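Local coordinates for protein iron superoxide dismutase (Trypanosoma cruzi, PDB 2GPC) that catalyses, as an iron superoxide dismutase, the conversion of superoxide radicals into oxygen and hydrogen peroxide at an iron-containing site, at residues 111-114 with 115-119; 128-131 with 132-135. All coordinates share one frame; numbering follows the deposited sequence.

Contact 1: residues 111-114 with 115-119; sequences EFTN and VAVGH
Glu111 to Asn114 offer four successive carbonyls to the amides of Val115 to Gly118, the i to i+4 bonding of an alpha helix, here in the last turns of helix 105-118. Val115 N lies 3.1 Å from Glu111 O, Ala116 N 2.8 Å from Phe112 O and Val117 N 2.8 Å from Thr113 O, all three fairly straight. The fourth is more bent: Gly118 N reaches Asn114 O at 2.9 Å with an N-H...O angle of 139°, the donor standing above the carbonyl plane. His119 then leaves helical backbone angles.

Side chains that meet along the helix are four residues apart. Thr113 and Val117 extend next to each other in a common direction. Thr113 CG2, anti to its own amide nitrogen (chi1 of OG1 -63°), comes 4.2 Å from Val117 CG2, while OG1 is placed beside that nitrogen, where it bonds Lys109 O and Trp182 NE1. The Phe112 ring approaches the next turn obliquely, its CE1 4.2 Å from Ala116 CB. Both residues are buried and touch Ala125 of strand 123-130; Phe112 also meets Phe181 and Trp182, and Ala116 meets Val178. The exposed Asn114 instead turns its ND2 back to Glu110 OE2.

Each valine also brings CG2 beside the carbonyl oxygen that its amide bonds. Val117 CG2 lies 3.3 Å from Thr113 O, and Val115 CG2, which lies beside the backbone nitrogen because CG1 takes the anti place (chi1 166°), is 3.3 Å from Glu111 O.

Contact 2: residues 128-131 with 132-135; sequences VKDT and NSGK
Lys129 runs alongside Gly134: with CG anti to the backbone nitrogen (chi1 177°) and the chain extended beyond it, CE passes 3.7 Å from Gly134 O. The ammonium group continues to a salt bridge with Glu97.

Asp130 carries most of the contact. Its amide donates to Lys135 O at 2.9 Å, and its carbonyl oxygen is gripped twice, by Ser133 N at 3.1 Å, from well above the carbonyl plane, and by Gly134 N at 2.8 Å, more nearly in line with the carbonyl bond. Its carboxylate folds over the start of the turn. OD1 takes the amide of Asn132 at 3.0 Å, approached from above the carboxylate plane, which makes an Asx turn, and also lies 3.2 Å from Asn132 CB. The carboxylate and the Asn132 amide are turned 55° against each other; a water donates to Asp130 OD2 and weakly accepts from Asn132 ND2. The buried carboxylate has further partners in Lys137, by a salt bridge to OD2, and Asn152, by a hydrogen bond to OD1, an environment that would probably stabilise its negative charge.

Thr131 begins the turn, and its OG1 bonds Asn152 O. Beyond it, the hydroxyl of Ser133 sits between its own backbone nitrogen and carbonyl carbon (chi1 70°), where OG accepts from Lys135 N at 3.1 Å to form an ST turn.

Gly134 has a positive phi, a conformation that glycine adopts readily. Gly134 and Lys135 are paired with the single residue Asp130 in a G1 beta bulge, part of a tight beta hairpin that here joins strands 123-130 and 135-142.

In the fold
Along the chain, helix 105-118 comes first. Contact 1 forms its last turns and closes no loop; the chain leaves it through His119, whose imidazole bonds Gln140 and His142 of strand 135-142. Strand 123-130, the middle of the three-stranded antiparallel sheet, follows, and contact 2 closes the hairpin that turns it back into strand 135-142, outermost in this chain's sheet. The contacts are in series, neither nested nor crossed; the centres of contact 1 and contact 2 are about 20 Å apart and their nearest atoms about 7 Å. Contact 1 lies where the helix packs between this sheet and helix 174-184, whereas contact 2 lies at one end of the sheet and reaches helix 92-102 through Glu97.

Contact 1: residues 111-114 with 115-119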
# COMPACT_ATOMS: atom_id res chain seq x y z
N GLU A 111 -4.24 14.37 16.37
CA GLU A 111 -4.45 12.93 16.46
C GLU A 111 -4.75 12.32 15.08
O GLU A 111 -4.18 11.29 14.72
CB GLU A 111 -5.57 12.61 17.45
CG GLU A 111 -5.81 11.13 17.68
CD GLU A 111 -6.86 10.85 18.75
OE1 GLU A 111 -7.25 11.78 19.49
OE2 GLU A 111 -7.28 9.68 18.85
N PHE A 112 -5.60 12.97 14.29
CA PHE A 112 -5.94 12.48 12.95
C PHE A 112 -4.71 12.52 12.03
O PHE A 112 -4.43 11.54 11.35
CB PHE A 112 -7.11 13.29 12.37
CG PHE A 112 -7.60 12.80 11.03
CD1 PHE A 112 -6.89 13.09 9.87
CD2 PHE A 112 -8.78 12.06 10.92
CE1 PHE A 112 -7.35 12.64 8.62
CE2 PHE A 112 -9.23 11.61 9.68
CZ PHE A 112 -8.52 11.91 8.52
N THR A 113 -3.98 13.63 12.05
CA THR A 113 -2.74 13.79 11.27
C THR A 113 -1.75 12.68 11.56
O THR A 113 -1.27 12.04 10.64
CB THR A 113 -2.07 15.14 11.59
OG1 THR A 113 -2.92 16.22 11.21
CG2 THR A 113 -0.79 15.35 10.77
N ASN A 114 -1.46 12.45 12.82
CA ASN A 114 -0.47 11.44 13.18
C ASN A 114 -0.89 10.02 12.79
O ASN A 114 -0.06 9.24 12.33
CB ASN A 114 -0.11 11.56 14.66
CG ASN A 114 0.64 12.86 14.97
OD1 ASN A 114 1.23 13.49 14.07
ND2 ASN A 114 0.64 13.26 16.24
N VAL A 115 -2.17 9.71 12.93
CA VAL A 115 -2.71 8.44 12.43
C VAL A 115 -2.59 8.34 10.89
O VAL A 115 -2.13 7.34 10.36
CB VAL A 115 -4.19 8.25 12.88
CG1 VAL A 115 -4.86 7.13 12.11
CG2 VAL A 115 -4.26 7.97 14.37
N ALA A 116 -3.00 9.39 10.19
CA ALA A 116 -2.98 9.40 8.72
C ALA A 116 -1.56 9.29 8.17
O ALA A 116 -1.32 8.55 7.21
CB ALA A 116 -3.67 10.64 8.19
N VAL A 117 -0.62 10.02 8.77
CA VAL A 117 0.77 10.04 8.29
C VAL A 117 1.52 8.79 8.76
O VAL A 117 2.39 8.28 8.04
CB VAL A 117 1.51 11.34 8.74
CG1 VAL A 117 2.97 11.31 8.34
CG2 VAL A 117 0.84 12.57 8.13
N GLY A 118 1.17 8.27 9.93
CA GLY A 118 1.87 7.13 10.50
C GLY A 118 1.35 5.76 10.06
O GLY A 118 1.96 4.75 10.40
N HIS A 119 0.24 5.70 9.32
CA HIS A 119 -0.34 4.39 8.98
C HIS A 119 0.62 3.65 8.07
O HIS A 119 1.04 4.19 7.05
CB HIS A 119 -1.71 4.52 8.31
CG HIS A 119 -2.37 3.21 8.06
ND1 HIS A 119 -3.15 2.57 9.00
CD2 HIS A 119 -2.35 2.39 6.97
CE1 HIS A 119 -3.59 1.42 8.51
NE2 HIS A 119 -3.12 1.29 7.28

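Contact 2: residues 128-131 with 132-135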
# COMPACT_ATOMS: atom_id res chain seq x y z
N VAL A 128 -14.90 9.10 13.10
CA VAL A 128 -16.17 8.41 13.26
C VAL A 128 -16.87 8.90 14.52
O VAL A 128 -16.25 9.47 15.41
CB VAL A 128 -15.99 6.85 13.36
CG1 VAL A 128 -15.36 6.28 12.08
CG2 VAL A 128 -15.19 6.45 14.58
N LYS A 129 -18.17 8.67 14.59
CA LYS A 129 -18.94 8.84 15.82
C LYS A 129 -19.30 7.44 16.29
O LYS A 129 -19.92 6.68 15.56
CB LYS A 129 -20.20 9.66 15.54
CG LYS A 129 -21.13 9.84 16.75
CD LYS A 129 -22.16 10.93 16.42
CE LYS A 129 -22.86 11.50 17.63
NZ LYS A 129 -23.82 12.58 17.18
N ASP A 130 -18.85 7.09 17.50
CA ASP A 130 -19.21 5.82 18.12
C ASP A 130 -20.58 5.97 18.78
O ASP A 130 -20.70 6.59 19.83
CB ASP A 130 -18.16 5.43 19.16
CG ASP A 130 -18.35 4.02 19.69
OD1 ASP A 130 -19.45 3.43 19.53
OD2 ASP A 130 -17.45 3.44 20.31
N THR A 131 -21.61 5.41 18.14
CA THR A 131 -22.99 5.55 18.64
C THR A 131 -23.27 4.72 19.89
O THR A 131 -24.32 4.87 20.48
CB THR A 131 -24.03 5.23 17.54
OG1 THR A 131 -23.81 3.91 17.01
CG2 THR A 131 -23.87 6.15 16.36
N ASN A 132 -22.34 3.87 20.31
CA ASN A 132 -22.43 3.26 21.65
C ASN A 132 -22.35 4.29 22.78
O ASN A 132 -22.95 4.08 23.84
CB ASN A 132 -21.34 2.21 21.86
CG ASN A 132 -21.49 1.02 20.93
OD1 ASN A 132 -22.51 0.86 20.26
ND2 ASN A 132 -20.46 0.17 20.88
N SER A 133 -21.62 5.38 22.56
CA SER A 133 -21.38 6.42 23.58
C SER A 133 -21.73 7.86 23.15
O SER A 133 -21.92 8.73 24.01
CB SER A 133 -19.91 6.39 23.98
OG SER A 133 -19.07 6.85 22.92
N GLY A 134 -21.84 8.12 21.85
CA GLY A 134 -21.93 9.48 21.33
C GLY A 134 -20.59 10.16 21.08
O GLY A 134 -20.55 11.25 20.52
N LYS A 135 -19.48 9.52 21.47
CA LYS A 135 -18.16 10.17 21.42
C LYS A 135 -17.55 10.04 20.02
O LYS A 135 -17.68 9.00 19.37
CB LYS A 135 -17.20 9.56 22.46
CG LYS A 135 -16.63 10.56 23.49
CD LYS A 135 -17.68 10.96 24.51
CE LYS A 135 -17.06 11.54 25.79
NZ LYS A 135 -16.94 13.03 25.71
O HOH W 1 -17.57 1.45 21.88